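Local coordinates for AB hydrolase-1 domain-containing protein (Thermoplasma acidophilum DSM 1728, PDB 3BDI) that is probably a serine hydrolase of the alpha/beta-hydrolase superfamily, ABHD14 family, whose substrate is not known, at residues A[185-188]-A[189-193]; A[152-155]-A[156-160]; A[36-39]-A[40-44]; A[107-110]-A[111-115]; A[46-49]-A[50-54]. One frame throughout, in Å; residues are numbered along the deposited sequence. Where two conformers were deposited one is given.

Contact 1: A[185-188]-A[189-193]; sequences GHPV and YIEKP. Unlike the reference sequence in segment 189-193: Glu191 (reference Lys).
Pro187 and Glu191 meet where the loop that carries His186, probably the histidine of an alpha/beta-hydrolase triad, turns into the short helix 188-191, with Pro187 at the N-cap position. Backbone bonds build the turn. Pro187 O takes two donors, Ile190 N at 2.9 Å from well above the carbonyl plane and Glu191 N at 3.0 Å in a nearly straight approach, while Lys192 N bonds to Val188 O at the end of the helix. One side-chain bond ties the helix back to the loop: the extended chain of Glu191, which differs here from the reference lysine, brings OE1 to 2.8 Å from Gly185 N, and this N-H comes in 49° out of the carboxylate plane. Glu191 OE2 rests against the Pro187 ring, 3.4 Å from Pro187 CD. Apolar packing occupies another part of the turn. Tyr189 holds CG between its backbone N and carbonyl carbon (chi1 49°), which folds the ring back over the preceding residues, beside the rings of Phe38 and Trp43. His186 points elsewhere, bonded to Asp158 and Ser108. On the folded-back ring, one face lies over Pro187 C, and Tyr189 CZ comes 4.1 Å from Pro187 CB.

Contact 2: A[152-155]-A[156-160]; sequences LVWG and SKDHV
Asp158 OD2 is gripped by water 1 and by His186 ND1, and it also lies against the indole of Trp154. The water donates to Asp158 OD2 at 2.7 Å and accepts from Gly155 N at 2.8 Å, so it bridges the end of strand 150-155 to the loop that follows. Asp158 OD2 stands 3.4 Å from Trp154 CD1, approaching the indole obliquely, with the carboxylate and ring planes 36° apart. The indole nitrogen is engaged elsewhere, by Val161 O. The other carboxylate oxygen, Asp158 OD1, accepts Val160 N at 2.8 Å, nearly in line with its C-O bond, which makes an Asx turn; Val161 N is a further donor to OD1. With Asp158 CG opposite its own backbone N (chi1 -170°), the carboxylate reaches back toward the strand end. Behind it the main chain makes a type I beta turn from Gly155 to Asp158, closed by Asp158 N to Gly155 O at 3.1 Å, the donor lying 63° out of the carbonyl plane. Ser156 OG leaves this turn to bond Gly183 N. Both oxygens of Asp158 are therefore supplied with donors, which limits rotation of the carboxylate and holds OD2 facing His186, consistent with Asp158 being the acid of a Ser-His-Asp triad.

Contact 3: A[36-39]-A[40-44]; sequences YSFT and SMDWD
Thr39 and Asp42 bond to each other in both directions. Asp42 OD2 accepts Thr39 N at 2.9 Å on its anti lone pair, the one facing away from OD1; Asp42 N returns a bond to Thr39 O at 3.0 Å, from 54° out of the carbonyl plane. The threonine hydroxyl adds a third link. Thr39 OG1, lodged between backbone N and carbonyl carbon (chi1 76°), is turned toward the chain that follows and accepts Met41 N at 3.1 Å. Water 2 joins the side chains of Thr39 and Asp42, donating to Asp42 OD2 at 2.7 Å while also bonded to Thr39 OG1.

Van der Waals contacts flank these bonds. Asp42 OD2 touches Phe38 CB at 3.4 Å and sits at the edge of the phenyl ring, whose plane is 75° from that of the carboxylate. On the neighbouring residue, selenomethionine Met41, CB passes 3.5 Å from Thr39 OG1. Thr39 O lies over one face of the Trp43 indole. Outside the turn, Phe38 packs on Pro187, Tyr189 and Ile190, and Ser40 OG bonds Asp63.

The bond from Met41 N to Thr39 OG1, two residues back, is an ST turn; with Asp42 N to Thr39 O closing the backbone turn and Asp42 OD2 bonding back to Thr39 N, it leads into the 3-10 segment that includes 42-44, in the loop between strand 28-33 and helix 48-53 of the alpha/beta-hydrolase fold.

Contact 4: A[107-110]-A[111-115]; sequences ASMG and GGMVI
Ser108, in the strained backbone conformation phi 63°, psi -123°, makes the sharp turn from strand 102-107 into helix 109-120, and Ser108 O begins the helical bonding by accepting Gly112 N at 3.1 Å and, weakly, Gly111 N. Met113 N to Met109 O and Val114 N to Gly110 O carry the pattern on.

Among the side chains, the selenomethionines Met109 and Met113 run side by side and point the same way in one of two conformers of Met109: Met113 CE then lies 3.8 Å from Met109 CG and, tentatively, near its SE. Met113 stays extended beyond CG, whereas the bend of Met109 at its last torsion is equally tentative. Val114 sets CG1 3.4 Å from Gly110 O. Gly110, Gly111 and Gly112 have no side chains, and the backbone coils closely there. Ser108 OG bonds His186 NE2. Strand, tight turn and helix in this order, with Gly106, Ser108 and Gly110 in a GxSxG sequence, are characteristic of the nucleophile elbow of alpha/beta hydrolases, with Ser108 as the probable nucleophile.

Contact 5: A[46-49]-A[50-54]; sequences ADLF and NNYSK
Leu48 and Tyr52 form the close-packed side of the short helix 48-53, lying alongside each other and pointing the same way. Leu48 CD2 touches Tyr52 CZ (3.8 Å) and OH (3.6 Å), and that hydroxyl is hydrogen-bonded to Thr200 OG1. Under them, Tyr52 N bonds Leu48 O at 3.0 Å and Ser53 N bonds Phe49 O at 2.9 Å. The polar side is more open and wetter. There Asn50 ND2 donates to Asp47 OD1 at 2.9 Å and 165°, in the amide plane and on the lone pair next to the other carboxylate oxygen. Water 3 donates to the same OD1 and accepts Asn50 N, while water 4 links Lys54 NZ with Asp47 OD2 through one sound bond and one weak one. Between the two sides stands Asn51: its backbone N bonds Asp47 O, and its ND2 reaches back in two weak bonds to Asp47 O and Ala46 O, both at 3.1 Å. Asp47 takes the N-cap position without a capping side-chain bond. The helix joins strands 28-33 and 57-62 in a beta-alpha-beta unit; Phe49 packs on strands 14-21 and 57-62, and Tyr52 reaches strand 57-62 and helix 193-205.

How the contacts relate
Along the chain the order is contact 3, contact 5, contact 4, contact 2, contact 1. Contacts 3, 4 and 2 lie at the C-terminal ends of strands 28-33, 102-107 and 150-155, parallel members of one mixed sheet; contact 1 follows the edge strand 177-181. Centres of contacts 1 and 2 are 9 Å apart and those of contacts 1 and 4 are 15 Å apart, yet His186 of contact 1 reaches contact 2 and contact 4, 2.7 Å from His186 ND1 to Asp158 OD2 and 2.7 Å from NE2 to Ser108 OG, consistent with a catalytic triad. Contact 3 packs Phe38 and Trp43 against contact 1, and Trp43 continues to contact 5, about 22 Å from contact 2 between centres.

Contact 1: A[185-188]-A[189-193]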
loop_
_atom_site.group_PDB
_atom_site.type_symbol
_atom_site.label_atom_id
_atom_site.label_comp_id
_atom_site.label_asym_id
_atom_site.label_seq_id
_atom_site.Cartn_x
_atom_site.Cartn_y
_atom_site.Cartn_z
ATOM N N GLY A 185 -14.975 -5.645 -8.546
ATOM C CA GLY A 185 -14.660 -4.287 -9.057
ATOM C C GLY A 185 -13.392 -3.729 -8.424
ATOM O O GLY A 185 -12.488 -4.473 -8.052
ATOM N N HIS A 186 -13.342 -2.419 -8.263
ATOM C CA HIS A 186 -12.132 -1.723 -7.930
ATOM C C HIS A 186 -11.504 -2.141 -6.556
ATOM O O HIS A 186 -10.282 -2.443 -6.601
ATOM C CB HIS A 186 -12.388 -0.227 -8.156
ATOM C CG HIS A 186 -11.215 0.672 -7.958
ATOM N ND1 HIS A 186 -10.081 0.624 -8.744
ATOM C CD2 HIS A 186 -11.035 1.692 -7.093
ATOM C CE1 HIS A 186 -9.225 1.545 -8.313
ATOM N NE2 HIS A 186 -9.793 2.217 -7.332
ATOM N N PRO A 187 -12.227 -2.176 -5.390
ATOM C CA PRO A 187 -11.710 -2.578 -4.023
ATOM C C PRO A 187 -11.684 -4.112 -3.743
ATOM O O PRO A 187 -12.548 -4.727 -3.085
ATOM C CB PRO A 187 -12.686 -1.911 -3.069
ATOM C CG PRO A 187 -13.855 -1.804 -3.779
ATOM C CD PRO A 187 -13.596 -1.692 -5.249
ATOM N N VAL A 188 -10.664 -4.707 -4.301
ATOM C CA VAL A 188 -10.616 -6.126 -4.383
ATOM C C VAL A 188 -10.573 -6.792 -3.016
ATOM O O VAL A 188 -11.132 -7.881 -2.802
ATOM C CB VAL A 188 -9.384 -6.594 -5.253
ATOM C CG1 VAL A 188 -9.393 -8.100 -5.425
ATOM C CG2 VAL A 188 -9.378 -5.890 -6.645
ATOM N N TYR A 189 -9.852 -6.139 -2.105
ATOM C CA TYR A 189 -9.661 -6.584 -0.723
ATOM C C TYR A 189 -10.954 -6.488 0.114
ATOM O O TYR A 189 -10.996 -6.963 1.233
ATOM C CB TYR A 189 -8.494 -5.781 -0.056
ATOM C CG TYR A 189 -8.686 -4.318 -0.294
ATOM C CD1 TYR A 189 -9.443 -3.535 0.560
ATOM C CD2 TYR A 189 -8.213 -3.728 -1.451
ATOM C CE1 TYR A 189 -9.706 -2.209 0.273
ATOM C CE2 TYR A 189 -8.481 -2.422 -1.749
ATOM C CZ TYR A 189 -9.223 -1.644 -0.901
ATOM O OH TYR A 189 -9.586 -0.332 -1.140
ATOM N N ILE A 190 -11.998 -5.873 -0.440
ATOM C CA ILE A 190 -13.330 -5.854 0.179
ATOM C C ILE A 190 -14.264 -6.829 -0.526
ATOM O O ILE A 190 -15.017 -7.568 0.112
ATOM C CB ILE A 190 -13.935 -4.447 0.164
ATOM C CG1 ILE A 190 -13.164 -3.557 1.166
ATOM C CG2 ILE A 190 -15.410 -4.469 0.574
ATOM C CD1 ILE A 190 -13.525 -2.044 1.106
ATOM N N GLU A 191 -14.246 -6.855 -1.861
ATOM C CA GLU A 191 -15.233 -7.629 -2.573
ATOM C C GLU A 191 -14.854 -9.095 -2.749
ATOM O O GLU A 191 -15.726 -9.939 -2.819
ATOM C CB GLU A 191 -15.471 -7.027 -3.961
ATOM C CG GLU A 191 -16.043 -5.637 -3.902
ATOM C CD GLU A 191 -16.304 -4.996 -5.255
ATOM O OE1 GLU A 191 -16.555 -5.746 -6.231
ATOM O OE2 GLU A 191 -16.337 -3.742 -5.313
ATOM N N LYS A 192 -13.565 -9.414 -2.857
ATOM C CA LYS A 192 -13.059 -10.795 -2.980
ATOM C C LYS A 192 -11.910 -10.982 -1.980
ATOM O O LYS A 192 -10.761 -11.232 -2.351
ATOM C CB LYS A 192 -12.628 -11.114 -4.420
ATOM C CG LYS A 192 -13.800 -11.275 -5.373
ATOM C CD LYS A 192 -14.512 -12.607 -5.135
ATOM C CE LYS A 192 -15.740 -12.760 -5.975
ATOM N NZ LYS A 192 -16.612 -13.908 -5.437
ATOM N N PRO A 193 -12.211 -10.851 -0.683
ATOM C CA PRO A 193 -11.150 -10.854 0.284
ATOM C C PRO A 193 -10.343 -12.136 0.362
ATOM O O PRO A 193 -9.121 -12.093 0.573
ATOM C CB PRO A 193 -11.880 -10.580 1.608
ATOM C CG PRO A 193 -13.279 -10.930 1.370
ATOM C CD PRO A 193 -13.534 -10.644 -0.063
#

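Contact 2: A[152-155]-A[156-160]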
loop_
_atom_site.group_PDB
_atom_site.type_symbol
_atom_site.label_atom_id
_atom_site.label_comp_id
_atom_site.label_asym_id
_atom_site.label_seq_id
_atom_site.Cartn_x
_atom_site.Cartn_y
_atom_site.Cartn_z
ATOM N N LEU A 152 0.706 -6.408 -9.077
ATOM C CA LEU A 152 -0.413 -5.584 -9.528
ATOM C C LEU A 152 -1.668 -6.414 -9.447
ATOM O O LEU A 152 -1.754 -7.514 -9.995
ATOM C CB LEU A 152 -0.174 -5.157 -10.980
ATOM C CG LEU A 152 1.065 -4.304 -11.217
ATOM C CD1 LEU A 152 1.341 -4.099 -12.695
ATOM C CD2 LEU A 152 1.018 -2.954 -10.552
ATOM N N VAL A 153 -2.665 -5.926 -8.701
ATOM C CA VAL A 153 -3.938 -6.616 -8.489
ATOM C C VAL A 153 -5.030 -5.756 -9.059
ATOM O O VAL A 153 -5.106 -4.584 -8.754
ATOM C CB VAL A 153 -4.202 -6.912 -6.998
ATOM C CG1 VAL A 153 -5.513 -7.668 -6.853
ATOM C CG2 VAL A 153 -3.050 -7.728 -6.374
ATOM N N TRP A 154 -5.902 -6.346 -9.871
ATOM C CA TRP A 154 -7.047 -5.642 -10.415
ATOM C C TRP A 154 -8.256 -6.552 -10.321
ATOM O O TRP A 154 -8.149 -7.754 -10.527
ATOM C CB TRP A 154 -6.860 -5.307 -11.913
ATOM C CG TRP A 154 -6.752 -3.864 -12.284
ATOM C CD1 TRP A 154 -7.761 -3.024 -12.726
ATOM C CD2 TRP A 154 -5.559 -3.101 -12.334
ATOM N NE1 TRP A 154 -7.259 -1.807 -13.023
ATOM C CE2 TRP A 154 -5.903 -1.817 -12.813
ATOM C CE3 TRP A 154 -4.229 -3.376 -12.027
ATOM C CZ2 TRP A 154 -4.927 -0.819 -13.012
ATOM C CZ3 TRP A 154 -3.284 -2.409 -12.224
ATOM C CH2 TRP A 154 -3.638 -1.146 -12.701
ATOM N N GLY A 155 -9.418 -5.973 -10.093
ATOM C CA GLY A 155 -10.676 -6.681 -10.271
ATOM C C GLY A 155 -11.113 -6.711 -11.725
ATOM O O GLY A 155 -10.940 -5.731 -12.429
ATOM N N SER A 156 -11.714 -7.809 -12.147
ATOM C CA SER A 156 -12.119 -8.009 -13.555
ATOM C C SER A 156 -13.200 -7.044 -13.968
ATOM O O SER A 156 -13.327 -6.741 -15.157
ATOM C CB SER A 156 -12.604 -9.441 -13.777
ATOM O OG SER A 156 -13.801 -9.715 -13.101
ATOM N N LYS A 157 -13.924 -6.508 -12.998
ATOM C CA LYS A 157 -15.043 -5.579 -13.251
ATOM C C LYS A 157 -14.678 -4.126 -12.923
ATOM O O LYS A 157 -15.562 -3.272 -12.759
ATOM C CB LYS A 157 -16.292 -5.996 -12.441
ATOM C CG LYS A 157 -16.708 -7.413 -12.671
ATOM C CD LYS A 157 -17.845 -7.830 -11.741
ATOM C CE LYS A 157 -19.185 -7.583 -12.304
ATOM N NZ LYS A 157 -20.155 -8.596 -11.729
ATOM N N ASP A 158 -13.397 -3.825 -12.759
ATOM C CA ASP A 158 -12.978 -2.468 -12.418
ATOM C C ASP A 158 -13.142 -1.521 -13.601
ATOM O O ASP A 158 -12.460 -1.674 -14.629
ATOM C CB ASP A 158 -11.522 -2.514 -11.948
ATOM C CG ASP A 158 -11.027 -1.213 -11.328
ATOM O OD1 ASP A 158 -11.674 -0.128 -11.483
ATOM O OD2 ASP A 158 -9.934 -1.250 -10.738
ATOM N N HIS A 159 -14.028 -0.557 -13.440
ATOM C CA HIS A 159 -14.196 0.539 -14.399
ATOM C C HIS A 159 -13.797 1.885 -13.813
ATOM O O HIS A 159 -14.097 2.929 -14.407
ATOM C CB HIS A 159 -15.652 0.585 -14.882
ATOM C CG HIS A 159 -16.136 -0.697 -15.493
ATOM N ND1 HIS A 159 -15.675 -1.167 -16.708
ATOM C CD2 HIS A 159 -17.029 -1.616 -15.050
ATOM C CE1 HIS A 159 -16.259 -2.321 -16.980
ATOM N NE2 HIS A 159 -17.091 -2.613 -15.996
ATOM N N VAL A 160 -13.166 1.879 -12.632
ATOM C CA VAL A 160 -12.668 3.106 -11.999
ATOM C C VAL A 160 -11.278 3.451 -12.519
ATOM O O VAL A 160 -10.978 4.617 -12.892
ATOM C CB VAL A 160 -12.658 2.958 -10.458
ATOM C CG1 VAL A 160 -11.963 4.163 -9.754
ATOM C CG2 VAL A 160 -14.092 2.757 -9.950
HETATM O O HOH W 1 -9.208 -3.358 -9.223
#

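Contact 3: A[36-39]-A[40-44]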
loop_
_atom_site.group_PDB
_atom_site.type_symbol
_atom_site.label_atom_id
_atom_site.label_comp_id
_atom_site.label_asym_id
_atom_site.label_seq_id
_atom_site.Cartn_x
_atom_site.Cartn_y
_atom_site.Cartn_z
ATOM N N TYR A 36 -9.041 6.411 -1.507
ATOM C CA TYR A 36 -9.765 7.631 -1.189
ATOM C C TYR A 36 -11.014 7.348 -0.314
ATOM O O TYR A 36 -11.351 8.144 0.578
ATOM C CB TYR A 36 -10.194 8.350 -2.475
ATOM C CG TYR A 36 -10.895 9.654 -2.269
ATOM C CD1 TYR A 36 -10.180 10.815 -2.130
ATOM C CD2 TYR A 36 -12.268 9.700 -2.194
ATOM C CE1 TYR A 36 -10.850 12.043 -1.920
ATOM C CE2 TYR A 36 -12.938 10.894 -2.017
ATOM C CZ TYR A 36 -12.218 12.035 -1.885
ATOM O OH TYR A 36 -12.956 13.216 -1.705
ATOM N N SER A 37 -11.710 6.224 -0.578
ATOM C CA SER A 37 -13.016 5.974 -0.028
ATOM C C SER A 37 -12.986 5.142 1.232
ATOM O O SER A 37 -14.050 4.924 1.818
ATOM C CB SER A 37 -13.914 5.274 -1.049
ATOM O OG SER A 37 -14.115 6.121 -2.183
ATOM N N PHE A 38 -11.792 4.682 1.648
ATOM C CA PHE A 38 -11.684 3.728 2.768
ATOM C C PHE A 38 -10.627 4.218 3.751
ATOM O O PHE A 38 -10.046 5.305 3.585
ATOM C CB PHE A 38 -11.355 2.340 2.232
ATOM C CG PHE A 38 -12.393 1.856 1.225
ATOM C CD1 PHE A 38 -13.669 1.528 1.677
ATOM C CD2 PHE A 38 -12.127 1.815 -0.144
ATOM C CE1 PHE A 38 -14.666 1.161 0.789
ATOM C CE2 PHE A 38 -13.139 1.432 -1.035
ATOM C CZ PHE A 38 -14.393 1.123 -0.562
ATOM N N THR A 39 -10.466 3.473 4.843
ATOM C CA THR A 39 -9.465 3.814 5.838
ATOM C C THR A 39 -8.722 2.577 6.274
ATOM O O THR A 39 -8.978 1.464 5.777
ATOM C CB THR A 39 -10.090 4.523 7.087
ATOM O OG1 THR A 39 -10.772 3.601 7.960
ATOM C CG2 THR A 39 -11.023 5.649 6.697
ATOM N N SER A 40 -7.840 2.720 7.278
ATOM C CA SER A 40 -7.137 1.577 7.842
ATOM C C SER A 40 -8.070 0.576 8.509
ATOM O O SER A 40 -7.672 -0.597 8.689
ATOM C CB SER A 40 -6.087 2.036 8.836
ATOM O OG SER A 40 -6.700 2.650 9.941
HETATM N N MSE A 41 -9.299 0.982 8.856
HETATM C CA MSE A 41 -10.290 0.038 9.404
HETATM C C MSE A 41 -10.728 -0.996 8.375
HETATM O O MSE A 41 -11.079 -2.128 8.739
HETATM C CB MSE A 41 -11.507 0.767 9.964
HETATM C CG MSE A 41 -11.197 1.764 11.045
HETATM SE SE MSE A 41 -10.464 0.950 12.653
HETATM C CE MSE A 41 -11.989 -0.113 13.102
ATOM N N ASP A 42 -10.680 -0.640 7.097
ATOM C CA ASP A 42 -11.285 -1.489 6.087
ATOM C C ASP A 42 -10.472 -2.723 5.739
ATOM O O ASP A 42 -10.987 -3.642 5.098
ATOM C CB ASP A 42 -11.631 -0.653 4.876
ATOM C CG ASP A 42 -12.741 0.283 5.177
ATOM O OD1 ASP A 42 -13.895 -0.193 5.317
ATOM O OD2 ASP A 42 -12.535 1.496 5.316
ATOM N N TRP A 43 -9.214 -2.800 6.168
ATOM C CA TRP A 43 -8.399 -3.967 6.016
ATOM C C TRP A 43 -8.931 -5.111 6.926
ATOM O O TRP A 43 -8.452 -6.247 6.773
ATOM C CB TRP A 43 -6.929 -3.656 6.391
ATOM C CG TRP A 43 -6.290 -2.488 5.685
ATOM C CD1 TRP A 43 -5.689 -1.439 6.307
ATOM C CD2 TRP A 43 -6.157 -2.244 4.256
ATOM N NE1 TRP A 43 -5.199 -0.553 5.369
ATOM C CE2 TRP A 43 -5.480 -1.010 4.110
ATOM C CE3 TRP A 43 -6.620 -2.894 3.101
ATOM C CZ2 TRP A 43 -5.154 -0.484 2.875
ATOM C CZ3 TRP A 43 -6.290 -2.355 1.862
ATOM C CH2 TRP A 43 -5.567 -1.136 1.768
ATOM N N ASP A 44 -9.846 -4.822 7.838
ATOM C CA ASP A 44 -10.487 -5.874 8.661
ATOM C C ASP A 44 -11.188 -6.877 7.747
ATOM O O ASP A 44 -11.295 -8.058 8.094
ATOM C CB ASP A 44 -11.593 -5.290 9.586
ATOM C CG ASP A 44 -11.093 -4.605 10.842
ATOM O OD1 ASP A 44 -9.895 -4.730 11.129
ATOM O OD2 ASP A 44 -11.987 -4.000 11.513
HETATM O O HOH W 2 -13.333 3.181 7.326
#

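Contact 4: A[107-110]-A[111-115]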
loop_
_atom_site.group_PDB
_atom_site.type_symbol
_atom_site.label_atom_id
_atom_site.label_comp_id
_atom_site.label_asym_id
_atom_site.label_seq_id
_atom_site.Cartn_x
_atom_site.Cartn_y
_atom_site.Cartn_z
ATOM N N ALA A 107 -3.790 0.685 -2.224
ATOM C CA ALA A 107 -4.977 0.537 -3.025
ATOM C C ALA A 107 -5.373 1.877 -3.628
ATOM O O ALA A 107 -5.485 2.869 -2.938
ATOM C CB ALA A 107 -6.115 0.021 -2.174
ATOM N N SER A 108 -5.582 1.918 -4.956
ATOM C CA SER A 108 -6.194 3.063 -5.638
ATOM C C SER A 108 -5.270 4.292 -5.438
ATOM O O SER A 108 -4.095 4.220 -5.844
ATOM C CB SER A 108 -7.643 3.226 -5.235
ATOM O OG SER A 108 -8.333 4.104 -6.110
HETATM N N MSE A 109 -5.775 5.380 -4.867
HETATM C CA MSE A 109 -4.935 6.503 -4.502
HETATM C C MSE A 109 -3.634 5.995 -3.850
HETATM O O MSE A 109 -2.546 6.428 -4.202
HETATM C CB MSE A 109 -5.722 7.407 -3.528
HETATM C CG MSE A 109 -4.916 8.528 -2.929
HETATM SE SE MSE A 109 -5.973 9.527 -1.617
HETATM C CE MSE A 109 -6.034 8.342 -0.088
ATOM N N GLY A 110 -3.765 5.105 -2.853
ATOM C CA GLY A 110 -2.651 4.558 -2.101
ATOM C C GLY A 110 -1.670 3.809 -2.979
ATOM O O GLY A 110 -0.475 3.748 -2.694
ATOM N N GLY A 111 -2.183 3.167 -4.018
ATOM C CA GLY A 111 -1.314 2.496 -5.000
ATOM C C GLY A 111 -0.457 3.503 -5.742
ATOM O O GLY A 111 0.737 3.247 -5.986
ATOM N N GLY A 112 -1.035 4.622 -6.159
ATOM C CA GLY A 112 -0.218 5.706 -6.662
ATOM C C GLY A 112 0.828 6.171 -5.683
ATOM O O GLY A 112 2.002 6.422 -6.050
HETATM N N MSE A 113 0.457 6.270 -4.412
HETATM C CA MSE A 113 1.399 6.717 -3.420
HETATM C C MSE A 113 2.582 5.777 -3.289
HETATM O O MSE A 113 3.735 6.238 -3.134
HETATM C CB MSE A 113 0.718 6.876 -2.063
HETATM C CG MSE A 113 -0.321 7.931 -2.018
HETATM SE SE MSE A 113 -1.101 8.063 -0.259
HETATM C CE MSE A 113 -2.153 9.638 -0.598
ATOM N N VAL A 114 2.314 4.462 -3.263
ATOM C CA VAL A 114 3.433 3.530 -3.080
ATOM C C VAL A 114 4.337 3.485 -4.315
ATOM O O VAL A 114 5.561 3.297 -4.172
ATOM C CB VAL A 114 3.005 2.125 -2.689
ATOM C CG1 VAL A 114 2.280 2.164 -1.363
ATOM C CG2 VAL A 114 2.179 1.416 -3.768
ATOM N N ILE A 115 3.762 3.669 -5.496
ATOM C CA ILE A 115 4.598 3.783 -6.716
ATOM C C ILE A 115 5.520 5.005 -6.583
ATOM O O ILE A 115 6.764 4.891 -6.744
ATOM C CB ILE A 115 3.725 3.758 -7.993
ATOM C CG1 ILE A 115 3.224 2.300 -8.175
ATOM C CG2 ILE A 115 4.501 4.242 -9.249
ATOM C CD1 ILE A 115 2.179 2.099 -9.196
#

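Contact 5: A[46-49]-A[50-54]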
loop_
_atom_site.group_PDB
_atom_site.type_symbol
_atom_site.label_atom_id
_atom_site.label_comp_id
_atom_site.label_asym_id
_atom_site.label_seq_id
_atom_site.Cartn_x
_atom_site.Cartn_y
_atom_site.Cartn_z
ATOM N N ALA A 46 -10.559 -8.367 4.981
ATOM C CA ALA A 46 -9.701 -9.452 4.568
ATOM C C ALA A 46 -8.752 -9.933 5.634
ATOM O O ALA A 46 -7.850 -10.753 5.364
ATOM C CB ALA A 46 -8.928 -9.011 3.299
ATOM N N ASP A 47 -8.948 -9.467 6.870
ATOM C CA ASP A 47 -8.155 -9.925 8.012
ATOM C C ASP A 47 -6.660 -9.818 7.696
ATOM O O ASP A 47 -5.884 -10.728 7.987
ATOM C CB ASP A 47 -8.589 -11.371 8.365
ATOM C CG ASP A 47 -8.119 -11.859 9.751
ATOM O OD1 ASP A 47 -7.816 -11.054 10.607
ATOM O OD2 ASP A 47 -8.061 -13.099 9.928
ATOM N N LEU A 48 -6.216 -8.691 7.113
ATOM C CA LEU A 48 -4.836 -8.587 6.610
ATOM C C LEU A 48 -3.778 -8.574 7.671
ATOM O O LEU A 48 -2.679 -9.050 7.440
ATOM C CB LEU A 48 -4.692 -7.410 5.666
ATOM C CG LEU A 48 -5.536 -7.399 4.395
ATOM C CD1 LEU A 48 -5.166 -6.208 3.498
ATOM C CD2 LEU A 48 -5.337 -8.699 3.628
ATOM N N PHE A 49 -4.100 -8.081 8.869
ATOM C CA PHE A 49 -3.082 -8.035 9.907
ATOM C C PHE A 49 -2.701 -9.457 10.304
ATOM O O PHE A 49 -1.521 -9.807 10.277
ATOM C CB PHE A 49 -3.470 -7.174 11.130
ATOM C CG PHE A 49 -3.778 -5.750 10.766
ATOM C CD1 PHE A 49 -5.075 -5.394 10.371
ATOM C CD2 PHE A 49 -2.798 -4.792 10.802
ATOM C CE1 PHE A 49 -5.407 -4.104 10.018
ATOM C CE2 PHE A 49 -3.121 -3.464 10.398
ATOM C CZ PHE A 49 -4.433 -3.159 9.986
ATOM N N ASN A 50 -3.698 -10.264 10.626
ATOM C CA ASN A 50 -3.432 -11.657 10.997
ATOM C C ASN A 50 -2.826 -12.410 9.823
ATOM O O ASN A 50 -1.876 -13.175 10.019
ATOM C CB ASN A 50 -4.651 -12.372 11.549
ATOM C CG ASN A 50 -5.018 -11.915 12.908
ATOM O OD1 ASN A 50 -4.186 -11.965 13.830
ATOM N ND2 ASN A 50 -6.271 -11.470 13.079
ATOM N N ASN A 51 -3.349 -12.258 8.627
ATOM C CA ASN A 51 -2.818 -13.027 7.495
ATOM C C ASN A 51 -1.370 -12.706 7.116
ATOM O O ASN A 51 -0.598 -13.605 6.710
ATOM C CB ASN A 51 -3.732 -12.901 6.272
ATOM C CG ASN A 51 -4.948 -13.792 6.381
ATOM O OD1 ASN A 51 -4.806 -15.016 6.460
ATOM N ND2 ASN A 51 -6.118 -13.222 6.235
ATOM N N TYR A 52 -0.969 -11.443 7.206
ATOM C CA TYR A 52 0.428 -11.091 6.922
ATOM C C TYR A 52 1.344 -11.331 8.077
ATOM O O TYR A 52 2.516 -11.678 7.868
ATOM C CB TYR A 52 0.557 -9.677 6.397
ATOM C CG TYR A 52 -0.194 -9.385 5.118
ATOM C CD1 TYR A 52 -0.550 -10.399 4.203
ATOM C CD2 TYR A 52 -0.589 -8.077 4.779
ATOM C CE1 TYR A 52 -1.254 -10.118 3.071
ATOM C CE2 TYR A 52 -1.269 -7.797 3.614
ATOM C CZ TYR A 52 -1.629 -8.825 2.751
ATOM O OH TYR A 52 -2.330 -8.476 1.638
ATOM N N SER A 53 0.841 -11.216 9.301
ATOM C CA SER A 53 1.626 -11.533 10.482
ATOM C C SER A 53 2.016 -13.012 10.540
ATOM O O SER A 53 3.077 -13.372 11.036
ATOM C CB SER A 53 0.852 -11.136 11.738
ATOM O OG SER A 53 1.649 -11.305 12.865
ATOM N N LYS A 54 1.126 -13.877 10.064
ATOM C CA LYS A 54 1.340 -15.314 10.144
ATOM C C LYS A 54 2.434 -15.776 9.196
ATOM O O LYS A 54 2.892 -16.930 9.363
ATOM C CB LYS A 54 0.028 -16.048 9.853
ATOM C CG LYS A 54 -0.842 -16.147 11.082
ATOM C CD LYS A 54 -2.258 -16.635 10.753
ATOM C CE LYS A 54 -2.979 -16.992 12.046
ATOM N NZ LYS A 54 -4.344 -17.562 11.781
HETATM O O HOH W 3 -6.393 -8.869 10.722
HETATM O O HOH W 4 -5.892 -15.555 10.724
#